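Local structure of citrate synthase (Pyrobaculum aerophilum, 2IBP) at residues 184-187 with 188-191; 356-360 with 361-365; 83-86 with 87-90. The protein probably catalyses the condensation of oxaloacetate with acetyl-CoA and water to give citrate and CoA, a step of the tricarboxylic acid cycle. All blocks are in the same frame, centred on the assembly; numbering follows the deposited sequence.

Interaction 1: residues 184-187 with 188-191; sequences AANF and LYMM
Met191 lays its CG over one face of the Phe187 ring, 3.7 Å from the ring centroid and displaced toward the rim on the CZ and CE1 side; Met191 CG to Phe187 CZ is 3.4 Å. Its sulfur continues outward along that side, with Met191 SD 4.4 Å from the centroid and oblique to the ring, so a CH-pi contact and a Met-aromatic contact come from the same side chain. This is an i to i+4 pair within the α-helix 183-192. The Phe187 ring swings to run alongside Met191 because its CG stands opposite the backbone N (chi1 170°), while Met191 bends at both chi2 and chi3. At another point of the ring, Phe187 CD2 touches Leu188 CD2 at 4.1 Å.

The second flat group is the ring of Tyr189. Asn186 OD1 sits at its edge, near the ring plane, 3.8 Å from Tyr189 CD2, with the amide turned 39° from the ring. That oxygen accepts a hydrogen bond from the backbone N of Arg178, and the guanidinium of Arg178 makes a cation-pi contact with Tyr189, which ties the preceding loop to this helix.

Phe187 reaches Pro159 and Val162 of helix 141-169 and Ile366 and Met369 of helix 363-382, whereas Ala184 and Leu188 lean on Ile204 of helix 198-210. Four i to i+4 backbone bonds hold the turn, from Leu188 N to Ala184 O through Met191 N to Phe187 O. On the Asn186 amide, ND2 meets the bent end of Met190, 3.3 Å from its CE and 3.4 Å from its SD.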
ATOM      1  N   ALA A 184      -1.767   6.837 -26.001  1.00  7.82           N
ATOM      2  CA  ALA A 184      -1.227   5.529 -26.379  1.00  6.69           C
ATOM      3  C   ALA A 184      -0.082   5.670 -27.393  1.00  7.06           C
ATOM      4  O   ALA A 184       0.986   5.073 -27.246  1.00  7.54           O
ATOM      5  CB  ALA A 184      -2.324   4.664 -26.944  1.00 10.01           C
ATOM      6  N   ALA A 185      -0.289   6.475 -28.432  1.00  7.43           N
ATOM      7  CA  ALA A 185       0.766   6.672 -29.433  1.00  8.71           C
ATOM      8  C   ALA A 185       2.020   7.259 -28.820  1.00 10.59           C
ATOM      9  O   ALA A 185       3.145   6.846 -29.116  1.00  9.36           O
ATOM     10  CB  ALA A 185       0.285   7.569 -30.576  1.00  8.53           C
ATOM     11  N   ASN A 186       1.837   8.230 -27.943  1.00  8.56           N
ATOM     12  CA  ASN A 186       2.963   8.854 -27.330  1.00  6.37           C
ATOM     13  C   ASN A 186       3.752   7.851 -26.488  1.00  5.51           C
ATOM     14  O   ASN A 186       4.978   7.915 -26.423  1.00  8.60           O
ATOM     15  CB  ASN A 186       2.535   9.998 -26.452  1.00  6.69           C
ATOM     16  CG  ASN A 186       3.702  10.679 -25.833  1.00  8.05           C
ATOM     17  OD1 ASN A 186       4.527  11.263 -26.536  1.00  8.50           O
ATOM     18  ND2 ASN A 186       3.828  10.573 -24.499  1.00  7.63           N
ATOM     19  N   PHE A 187       3.046   6.947 -25.819  1.00  7.95           N
ATOM     20  CA  PHE A 187       3.756   5.942 -25.031  1.00  9.89           C
ATOM     21  C   PHE A 187       4.700   5.137 -25.920  1.00  6.53           C
ATOM     22  O   PHE A 187       5.869   4.957 -25.604  1.00  6.87           O
ATOM     23  CB  PHE A 187       2.786   5.008 -24.333  1.00  6.24           C
ATOM     24  CG  PHE A 187       3.456   3.818 -23.712  1.00  6.02           C
ATOM     25  CD1 PHE A 187       4.341   3.977 -22.667  1.00  9.10           C
ATOM     26  CD2 PHE A 187       3.233   2.547 -24.218  1.00  8.03           C
ATOM     27  CE1 PHE A 187       4.986   2.891 -22.115  1.00 10.18           C
ATOM     28  CE2 PHE A 187       3.863   1.445 -23.644  1.00  6.88           C
ATOM     29  CZ  PHE A 187       4.747   1.627 -22.602  1.00  9.34           C
ATOM     30  N   LEU A 188       4.201   4.684 -27.060  1.00  7.02           N
ATOM     31  CA  LEU A 188       5.051   3.905 -27.964  1.00  9.03           C
ATOM     32  C   LEU A 188       6.202   4.740 -28.507  1.00  7.94           C
ATOM     33  O   LEU A 188       7.312   4.254 -28.690  1.00  9.45           O
ATOM     34  CB  LEU A 188       4.242   3.288 -29.098  1.00  7.65           C
ATOM     35  CG  LEU A 188       3.258   2.199 -28.681  1.00  8.07           C
ATOM     36  CD1 LEU A 188       2.468   1.709 -29.890  1.00 14.52           C
ATOM     37  CD2 LEU A 188       3.973   1.044 -27.961  1.00 11.00           C
ATOM     38  N   TYR A 189       5.929   6.008 -28.794  1.00  5.26           N
ATOM     39  CA  TYR A 189       6.980   6.923 -29.221  1.00  6.04           C
ATOM     40  C   TYR A 189       8.058   7.072 -28.123  1.00  7.17           C
ATOM     41  O   TYR A 189       9.255   7.013 -28.399  1.00  7.88           O
ATOM     42  CB  TYR A 189       6.353   8.282 -29.567  1.00  7.79           C
ATOM     43  CG  TYR A 189       7.357   9.386 -29.700  1.00  8.05           C
ATOM     44  CD1 TYR A 189       8.221   9.450 -30.778  1.00 14.20           C
ATOM     45  CD2 TYR A 189       7.465  10.352 -28.713  1.00 10.09           C
ATOM     46  CE1 TYR A 189       9.171  10.437 -30.861  1.00 12.48           C
ATOM     47  CE2 TYR A 189       8.405  11.346 -28.788  1.00 11.40           C
ATOM     48  CZ  TYR A 189       9.258  11.391 -29.864  1.00 11.02           C
ATOM     49  OH  TYR A 189      10.189  12.393 -29.924  1.00 11.59           O
ATOM     50  N   MET A 190       7.631   7.221 -26.871  1.00  7.71           N
ATOM     51  CA  MET A 190       8.582   7.359 -25.778  1.00  8.15           C
ATOM     52  C   MET A 190       9.364   6.074 -25.515  1.00  8.38           C
ATOM     53  O   MET A 190      10.514   6.117 -25.091  1.00  9.10           O
ATOM     54  CB  MET A 190       7.868   7.810 -24.510  1.00  9.66           C
ATOM     55  CG  MET A 190       7.294   9.209 -24.585  1.00  7.34           C
ATOM     56  SD  MET A 190       6.760   9.772 -22.962  1.00  8.29           S
ATOM     57  CE  MET A 190       5.540   8.519 -22.616  1.00 11.32           C
ATOM     58  N   MET A 191       8.741   4.930 -25.788  1.00  7.47           N
ATOM     59  CA  MET A 191       9.418   3.653 -25.597  1.00  9.14           C
ATOM     60  C   MET A 191      10.483   3.454 -26.651  1.00 10.80           C
ATOM     61  O   MET A 191      11.623   3.142 -26.331  1.00 10.33           O
ATOM     62  CB  MET A 191       8.442   2.490 -25.703  1.00  9.04           C
ATOM     63  CG  MET A 191       7.508   2.339 -24.528  1.00  9.26           C
ATOM     64  SD  MET A 191       8.363   1.645 -23.090  1.00 10.18           S
ATOM     65  CE  MET A 191       8.618  -0.053 -23.643  1.00 11.41           C
TER

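Interaction 2: residues 356-360 with 361-365; sequences MGIPY and EYFTP. With ACT (acetate ion), chain C.
Tyr360 and Phe363 lie side by side where the loop after helix 349-356 turns into helix 363-382. Gly357, at the start of this loop, closes helix 349-356 with positive phi in a Schellman motif.

Tyr360 can be followed outward. Its CB, CG and CD2 lie near one oxygen of an acetate, probably from the crystallisation liquor, Tyr360 CD2 coming closest at 3.3 Å from acetate O. On the other branch, CD1 comes 3.8 Å from Phe363 CZ, and the ring directs an edge at the Phe363 face in an offset edge-to-face pair, planes 66° apart and centroids 5.6 Å apart. Farther out, CE2 and CZ lie under the acetate methyl, whose CH3 stands over the ring centre. Acetate O also accepts a fairly straight hydrogen bond from Tyr360 N at 2.9 Å. Around the ring, Glu254, Arg258 and Leu261 of helix 252-263 add contacts.

The backbone of Tyr360 meets the same phenylalanine: its CA sits over the Phe363 face, while Ile358 O approaches that ring's edge. On another side, Pro359 CB touches the edge of Tyr362 near CD2.

Phe363 lies about 9 Å, side chain to side chain, from Asp346, a predicted active-site residue. Two backbone bonds close the turn, Tyr362 N to Pro359 O and Phe363 N to Tyr360 O, both donors well above the carbonyl planes. A water gives a hydrogen bond to Tyr360 O at 2.7 Å and accepts one from Thr364 N at 2.9 Å.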
ATOM      1  N   MET A 356       5.346  -6.334 -30.469  1.00 11.48           N
ATOM      2  CA  MET A 356       5.696  -4.915 -30.495  1.00 12.05           C
ATOM      3  C   MET A 356       7.082  -4.632 -29.912  1.00 14.94           C
ATOM      4  O   MET A 356       7.581  -3.507 -29.996  1.00 15.00           O
ATOM      5  CB  MET A 356       4.667  -4.093 -29.727  1.00 11.04           C
ATOM      6  CG  MET A 356       3.299  -4.055 -30.353  1.00 14.07           C
ATOM      7  SD  MET A 356       2.237  -3.123 -29.243  1.00 26.51           S
ATOM      8  CE  MET A 356       0.629  -3.350 -29.992  1.00 23.14           C
ATOM      9  N   GLY A 357       7.698  -5.633 -29.298  1.00  9.40           N
ATOM     10  CA  GLY A 357       9.033  -5.477 -28.729  1.00 12.40           C
ATOM     11  C   GLY A 357       9.010  -4.983 -27.298  1.00 12.52           C
ATOM     12  O   GLY A 357      10.019  -4.530 -26.770  1.00 13.31           O
ATOM     13  N   ILE A 358       7.849  -5.065 -26.660  1.00 10.11           N
ATOM     14  CA  ILE A 358       7.743  -4.654 -25.261  1.00  9.73           C
ATOM     15  C   ILE A 358       8.231  -5.827 -24.428  1.00  8.39           C
ATOM     16  O   ILE A 358       7.713  -6.949 -24.556  1.00  9.59           O
ATOM     17  CB  ILE A 358       6.301  -4.338 -24.882  1.00  9.08           C
ATOM     18  CG1 ILE A 358       5.806  -3.132 -25.707  1.00 11.13           C
ATOM     19  CG2 ILE A 358       6.185  -4.114 -23.357  1.00  9.24           C
ATOM     20  CD1 ILE A 358       4.342  -2.829 -25.545  1.00 17.75           C
ATOM     21  N   PRO A 359       9.297  -5.612 -23.637  1.00  9.63           N
ATOM     22  CA  PRO A 359       9.794  -6.716 -22.812  1.00 10.11           C
ATOM     23  C   PRO A 359       8.748  -7.198 -21.802  1.00  9.76           C
ATOM     24  O   PRO A 359       7.922  -6.420 -21.328  1.00  9.14           O
ATOM     25  CB  PRO A 359      11.022  -6.119 -22.114  1.00  9.03           C
ATOM     26  CG  PRO A 359      11.396  -4.964 -22.932  1.00 10.19           C
ATOM     27  CD  PRO A 359      10.105  -4.402 -23.465  1.00 10.23           C
ATOM     28  N   TYR A 360       8.826  -8.464 -21.424  1.00  9.35           N
ATOM     29  CA  TYR A 360       7.857  -9.042 -20.507  1.00  7.69           C
ATOM     30  C   TYR A 360       7.703  -8.242 -19.219  1.00  8.48           C
ATOM     31  O   TYR A 360       6.588  -8.118 -18.686  1.00  7.84           O
ATOM     32  CB  TYR A 360       8.296 -10.439 -20.083  1.00 10.62           C
ATOM     33  CG  TYR A 360       8.263 -11.473 -21.172  1.00  9.24           C
ATOM     34  CD1 TYR A 360       7.077 -11.768 -21.826  1.00 11.87           C
ATOM     35  CD2 TYR A 360       9.364 -12.272 -21.416  1.00 12.38           C
ATOM     36  CE1 TYR A 360       7.013 -12.784 -22.770  1.00 11.98           C
ATOM     37  CE2 TYR A 360       9.312 -13.289 -22.364  1.00 13.52           C
ATOM     38  CZ  TYR A 360       8.135 -13.543 -23.028  1.00 12.24           C
ATOM     39  OH  TYR A 360       8.077 -14.545 -23.984  1.00 14.61           O
ATOM     40  N   GLU A 361       8.819  -7.776 -18.677  1.00  9.59           N
ATOM     41  CA  GLU A 361       8.808  -7.065 -17.407  0.50 10.40           C
ATOM     42  C   GLU A 361       8.054  -5.737 -17.467  1.00  5.35           C
ATOM     43  O   GLU A 361       7.771  -5.147 -16.427  1.00  8.88           O
ATOM     44  CB  GLU A 361      10.225  -6.870 -16.864  0.50 10.56           C
ATOM     45  CG  GLU A 361      11.173  -6.052 -17.737  0.50 14.90           C
ATOM     46  CD  GLU A 361      11.939  -6.853 -18.803  0.50 13.95           C
ATOM     47  OE1 GLU A 361      11.595  -8.015 -19.123  0.50 12.60           O
ATOM     48  OE2 GLU A 361      12.925  -6.283 -19.324  0.50 25.99           O
ATOM     49  N   TYR A 362       7.720  -5.289 -18.679  1.00  6.21           N
ATOM     50  CA  TYR A 362       6.930  -4.052 -18.853  1.00  6.91           C
ATOM     51  C   TYR A 362       5.439  -4.332 -19.034  1.00  7.26           C
ATOM     52  O   TYR A 362       4.635  -3.406 -19.096  1.00  7.20           O
ATOM     53  CB  TYR A 362       7.486  -3.153 -19.956  1.00  5.71           C
ATOM     54  CG  TYR A 362       8.804  -2.541 -19.554  1.00  8.29           C
ATOM     55  CD1 TYR A 362       8.849  -1.358 -18.806  1.00  8.67           C
ATOM     56  CD2 TYR A 362       9.991  -3.228 -19.740  1.00  8.65           C
ATOM     57  CE1 TYR A 362      10.029  -0.850 -18.357  1.00  7.02           C
ATOM     58  CE2 TYR A 362      11.180  -2.738 -19.264  1.00 10.10           C
ATOM     59  CZ  TYR A 362      11.200  -1.557 -18.541  1.00  9.54           C
ATOM     60  OH  TYR A 362      12.393  -1.066 -18.053  1.00  9.57           O
ATOM     61  N   PHE A 363       5.045  -5.602 -19.087  1.00  6.57           N
ATOM     62  CA  PHE A 363       3.628  -5.946 -19.247  1.00  8.29           C
ATOM     63  C   PHE A 363       2.802  -5.418 -18.079  1.00  7.02           C
ATOM     64  O   PHE A 363       1.756  -4.777 -18.279  1.00  7.62           O
ATOM     65  CB  PHE A 363       3.433  -7.472 -19.349  1.00  8.37           C
ATOM     66  CG  PHE A 363       3.789  -8.062 -20.696  1.00  8.79           C
ATOM     67  CD1 PHE A 363       4.706  -7.447 -21.542  1.00  9.09           C
ATOM     68  CD2 PHE A 363       3.319  -9.331 -21.039  1.00  6.69           C
ATOM     69  CE1 PHE A 363       5.056  -8.033 -22.766  1.00  9.88           C
ATOM     70  CE2 PHE A 363       3.670  -9.908 -22.252  1.00  8.16           C
ATOM     71  CZ  PHE A 363       4.533  -9.258 -23.106  1.00  9.23           C
ATOM     72  N   THR A 364       3.240  -5.709 -16.857  1.00  6.85           N
ATOM     73  CA  THR A 364       2.491  -5.254 -15.677  1.00  8.43           C
ATOM     74  C   THR A 364       2.537  -3.732 -15.530  1.00  7.28           C
ATOM     75  O   THR A 364       1.513  -3.126 -15.237  1.00  7.68           O
ATOM     76  CB  THR A 364       2.890  -6.020 -14.426  1.00  9.29           C
ATOM     77  OG1 THR A 364       2.632  -7.417 -14.663  1.00 11.09           O
ATOM     78  CG2 THR A 364       2.046  -5.542 -13.237  1.00 11.34           C
ATOM     79  N   PRO A 365       3.700  -3.104 -15.783  1.00  7.07           N
ATOM     80  CA  PRO A 365       3.703  -1.646 -15.823  1.00  6.15           C
ATOM     81  C   PRO A 365       2.658  -1.061 -16.785  1.00  6.58           C
ATOM     82  O   PRO A 365       2.008  -0.067 -16.465  1.00  7.09           O
ATOM     83  CB  PRO A 365       5.124  -1.322 -16.255  1.00  6.30           C
ATOM     84  CG  PRO A 365       5.923  -2.385 -15.557  1.00  7.44           C
ATOM     85  CD  PRO A 365       5.078  -3.633 -15.669  1.00  7.96           C
TER
HETATM   86  C   ACT C 902      11.057 -10.452 -23.662  1.00 30.14           C
HETATM   87  O   ACT C 902      11.119  -9.768 -22.608  1.00 18.87           O
HETATM   88  OXT ACT C 902      12.030 -11.210 -23.890  1.00 28.98           O
HETATM   89  CH3 ACT C 902       9.881 -10.390 -24.596  1.00 23.16           C
HETATM   90  O   HOH W   1       5.344  -7.628 -16.296  1.00 12.87           O

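Interaction 3: residues 83-86 with 87-90; sequences YINR and MKKY
Tyr83 and Met87, one turn apart on helix 77-90, make the aromatic contact. Met87 CG stands almost squarely over the ring centre, 3.8 Å from the centroid and 8° off the normal. Bends at chi2 (-71°) and chi3 carry the sulfur obliquely past the ring, SD 4.3 Å from the centroid, a Met-aromatic contact. Met87 CE ends 3.6 Å from Tyr83 OH, and that hydroxyl is hydrogen-bonded to Ser66 OG.

Among apolar contacts, Ile84 CG2 lies alongside the extended Lys88 chain, 3.8 Å from its CE. Arg86 CB likewise packs against Tyr90 CE2.

Polar links are of three sorts. Four i to i+4 backbone bonds run from Met87 N to Tyr83 O on through Tyr90 N to Arg86 O, and this last carbonyl oxygen also lies over a face of the Tyr90 ring, 3.1 Å from its CG. Out at the surface a water bridges Asn85 and Lys88: it donates to Asn85 OD1 and accepts from Lys88 NZ, each at 2.9 Å. Third, Arg86 NE forms a salt bridge with Glu152; the guanidinium passes one face over Tyr83 CA, and its NH2 lies at the Tyr83 ring edge, in plane.

Helix 77-90 thus rests on two others. Met87, Arg86 and Tyr90 face helix 141-169 at Val155, Glu152, Arg149 and Lys153, while Tyr83 turns its ring edge-to-face with Tyr67 of helix 62-71, which also meets Ile84 at Glu63.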
ATOM      1  N   TYR A  83      -9.407  18.610 -21.387  1.00 11.89           N
ATOM      2  CA  TYR A  83      -8.834  17.476 -20.648  1.00  8.69           C
ATOM      3  C   TYR A  83      -7.588  16.939 -21.369  1.00  8.98           C
ATOM      4  O   TYR A  83      -6.530  16.703 -20.747  1.00 11.31           O
ATOM      5  CB  TYR A  83      -9.894  16.383 -20.533  1.00 11.68           C
ATOM      6  CG  TYR A  83      -9.421  15.101 -19.886  1.00  9.50           C
ATOM      7  CD1 TYR A  83      -9.315  15.003 -18.512  1.00 12.26           C
ATOM      8  CD2 TYR A  83      -9.282  13.944 -20.633  1.00  7.90           C
ATOM      9  CE1 TYR A  83      -8.924  13.799 -17.911  1.00  9.99           C
ATOM     10  CE2 TYR A  83      -8.884  12.752 -20.055  1.00 10.56           C
ATOM     11  CZ  TYR A  83      -8.724  12.682 -18.698  1.00 10.83           C
ATOM     12  OH  TYR A  83      -8.389  11.477 -18.092  1.00 14.56           O
ATOM     13  N   ILE A  84      -7.729  16.710 -22.663  1.00 11.33           N
ATOM     14  CA  ILE A  84      -6.610  16.212 -23.458  1.00 11.02           C
ATOM     15  C   ILE A  84      -5.425  17.155 -23.344  1.00 13.53           C
ATOM     16  O   ILE A  84      -4.296  16.721 -23.123  1.00 11.54           O
ATOM     17  CB  ILE A  84      -7.032  15.975 -24.909  1.00 11.19           C
ATOM     18  CG1 ILE A  84      -7.924  14.722 -24.978  1.00 14.61           C
ATOM     19  CG2 ILE A  84      -5.824  15.870 -25.803  1.00 11.49           C
ATOM     20  CD1 ILE A  84      -8.469  14.416 -26.348  1.00 16.42           C
ATOM     21  N   ASN A  85      -5.680  18.463 -23.410  1.00  9.85           N
ATOM     22  CA  ASN A  85      -4.599  19.433 -23.276  1.00 10.09           C
ATOM     23  C   ASN A  85      -3.956  19.442 -21.895  1.00  8.00           C
ATOM     24  O   ASN A  85      -2.750  19.564 -21.783  1.00 10.50           O
ATOM     25  CB  ASN A  85      -5.092  20.823 -23.623  1.00 12.69           C
ATOM     26  CG  ASN A  85      -5.094  21.079 -25.115  1.00 19.23           C
ATOM     27  OD1 ASN A  85      -4.330  20.465 -25.860  1.00 18.34           O
ATOM     28  ND2 ASN A  85      -5.905  22.038 -25.552  1.00 18.52           N
ATOM     29  N   ARG A  86      -4.751  19.271 -20.846  1.00 10.34           N
ATOM     30  CA  ARG A  86      -4.202  19.218 -19.500  1.00 10.15           C
ATOM     31  C   ARG A  86      -3.339  17.976 -19.365  1.00 10.13           C
ATOM     32  O   ARG A  86      -2.215  18.040 -18.883  1.00 11.60           O
ATOM     33  CB  ARG A  86      -5.306  19.193 -18.429  1.00 11.45           C
ATOM     34  CG  ARG A  86      -6.090  20.494 -18.303  1.00 13.52           C
ATOM     35  CD  ARG A  86      -6.952  20.497 -17.041  1.00 15.44           C
ATOM     36  NE  ARG A  86      -7.916  19.399 -16.974  1.00 10.87           N
ATOM     37  CZ  ARG A  86      -9.151  19.447 -17.446  1.00 13.27           C
ATOM     38  NH1 ARG A  86      -9.560  20.511 -18.147  1.00 15.64           N
ATOM     39  NH2 ARG A  86      -9.948  18.405 -17.306  1.00 14.00           N
ATOM     40  N   MET A  87      -3.852  16.856 -19.858  1.00 12.10           N
ATOM     41  CA  MET A  87      -3.118  15.592 -19.773  1.00 11.73           C
ATOM     42  C   MET A  87      -1.789  15.718 -20.513  1.00  8.05           C
ATOM     43  O   MET A  87      -0.763  15.313 -20.009  1.00  9.89           O
ATOM     44  CB  MET A  87      -3.964  14.433 -20.319  1.00 14.66           C
ATOM     45  CG  MET A  87      -5.279  14.263 -19.576  1.00 18.68           C
ATOM     46  SD  MET A  87      -4.991  13.622 -17.934  1.00 22.19           S
ATOM     47  CE  MET A  87      -4.852  11.916 -18.473  1.00  9.98           C
ATOM     48  N   LYS A  88      -1.797  16.335 -21.688  1.00  8.73           N
ATOM     49  CA  LYS A  88      -0.557  16.514 -22.435  1.00  8.57           C
ATOM     50  C   LYS A  88       0.464  17.322 -21.642  1.00  6.49           C
ATOM     51  O   LYS A  88       1.657  17.011 -21.658  1.00 11.09           O
ATOM     52  CB  LYS A  88      -0.841  17.145 -23.791  1.00 11.58           C
ATOM     53  CG  LYS A  88      -1.413  16.175 -24.770  1.00 11.24           C
ATOM     54  CD  LYS A  88      -1.862  16.841 -26.046  1.00 13.09           C
ATOM     55  CE  LYS A  88      -2.281  15.807 -27.052  1.00 16.11           C
ATOM     56  NZ  LYS A  88      -2.675  16.430 -28.335  1.00 19.15           N
ATOM     57  N   LYS A  89       0.004  18.393 -20.992  1.00 11.56           N
ATOM     58  CA  LYS A  89       0.859  19.239 -20.174  1.00 10.62           C
ATOM     59  C   LYS A  89       1.412  18.446 -18.979  1.00 10.38           C
ATOM     60  O   LYS A  89       2.548  18.655 -18.558  1.00 13.47           O
ATOM     61  CB  LYS A  89       0.066  20.433 -19.643  1.00 15.67           C
ATOM     62  CG  LYS A  89       0.891  21.426 -18.845  1.00 29.95           C
ATOM     63  CD  LYS A  89       0.040  22.596 -18.343  1.00 34.85           C
ATOM     64  CE  LYS A  89      -1.014  22.136 -17.334  1.00 46.09           C
ATOM     65  NZ  LYS A  89      -1.778  23.278 -16.748  1.00 47.90           N
ATOM     66  N   TYR A  90       0.606  17.536 -18.454  1.00  9.28           N
ATOM     67  CA  TYR A  90       1.019  16.770 -17.286  1.00 11.13           C
ATOM     68  C   TYR A  90       1.944  15.605 -17.565  1.00 10.99           C
ATOM     69  O   TYR A  90       2.526  15.058 -16.633  1.00  9.40           O
ATOM     70  CB  TYR A  90      -0.192  16.197 -16.558  1.00 11.04           C
ATOM     71  CG  TYR A  90      -1.180  17.209 -16.065  1.00  9.61           C
ATOM     72  CD1 TYR A  90      -0.763  18.430 -15.568  1.00 11.69           C
ATOM     73  CD2 TYR A  90      -2.509  16.864 -15.929  1.00  8.31           C
ATOM     74  CE1 TYR A  90      -1.690  19.342 -15.088  1.00 15.17           C
ATOM     75  CE2 TYR A  90      -3.427  17.739 -15.421  1.00 15.56           C
ATOM     76  CZ  TYR A  90      -3.016  18.970 -14.996  1.00 18.25           C
ATOM     77  OH  TYR A  90      -3.957  19.841 -14.514  1.00 21.70           O
TER
HETATM   78  O   HOH W   2      -4.573  18.643 -28.088  1.00 16.95           O

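How the interactions relate
Helix 141-169 is the shared neighbour: residues of all three interactions pack against it, and Tyr166 meets both Met191 of interaction 1 and Pro359 of interaction 2. Interaction 1 is the most buried; interactions 2 and 3 are partly buried. Helix 363-382 begins in interaction 2, and farther along it touches Phe187 of interaction 1, although the two contacts themselves stay about 5 Å apart at their nearest atoms. Interactions 1 and 3 share one chemistry, a methionine folded over an aromatic ring four residues earlier, but interaction 3 adds a water bridge at the surface. Interaction 2 instead pairs two rings at a helix start and lies nearest the predicted active site.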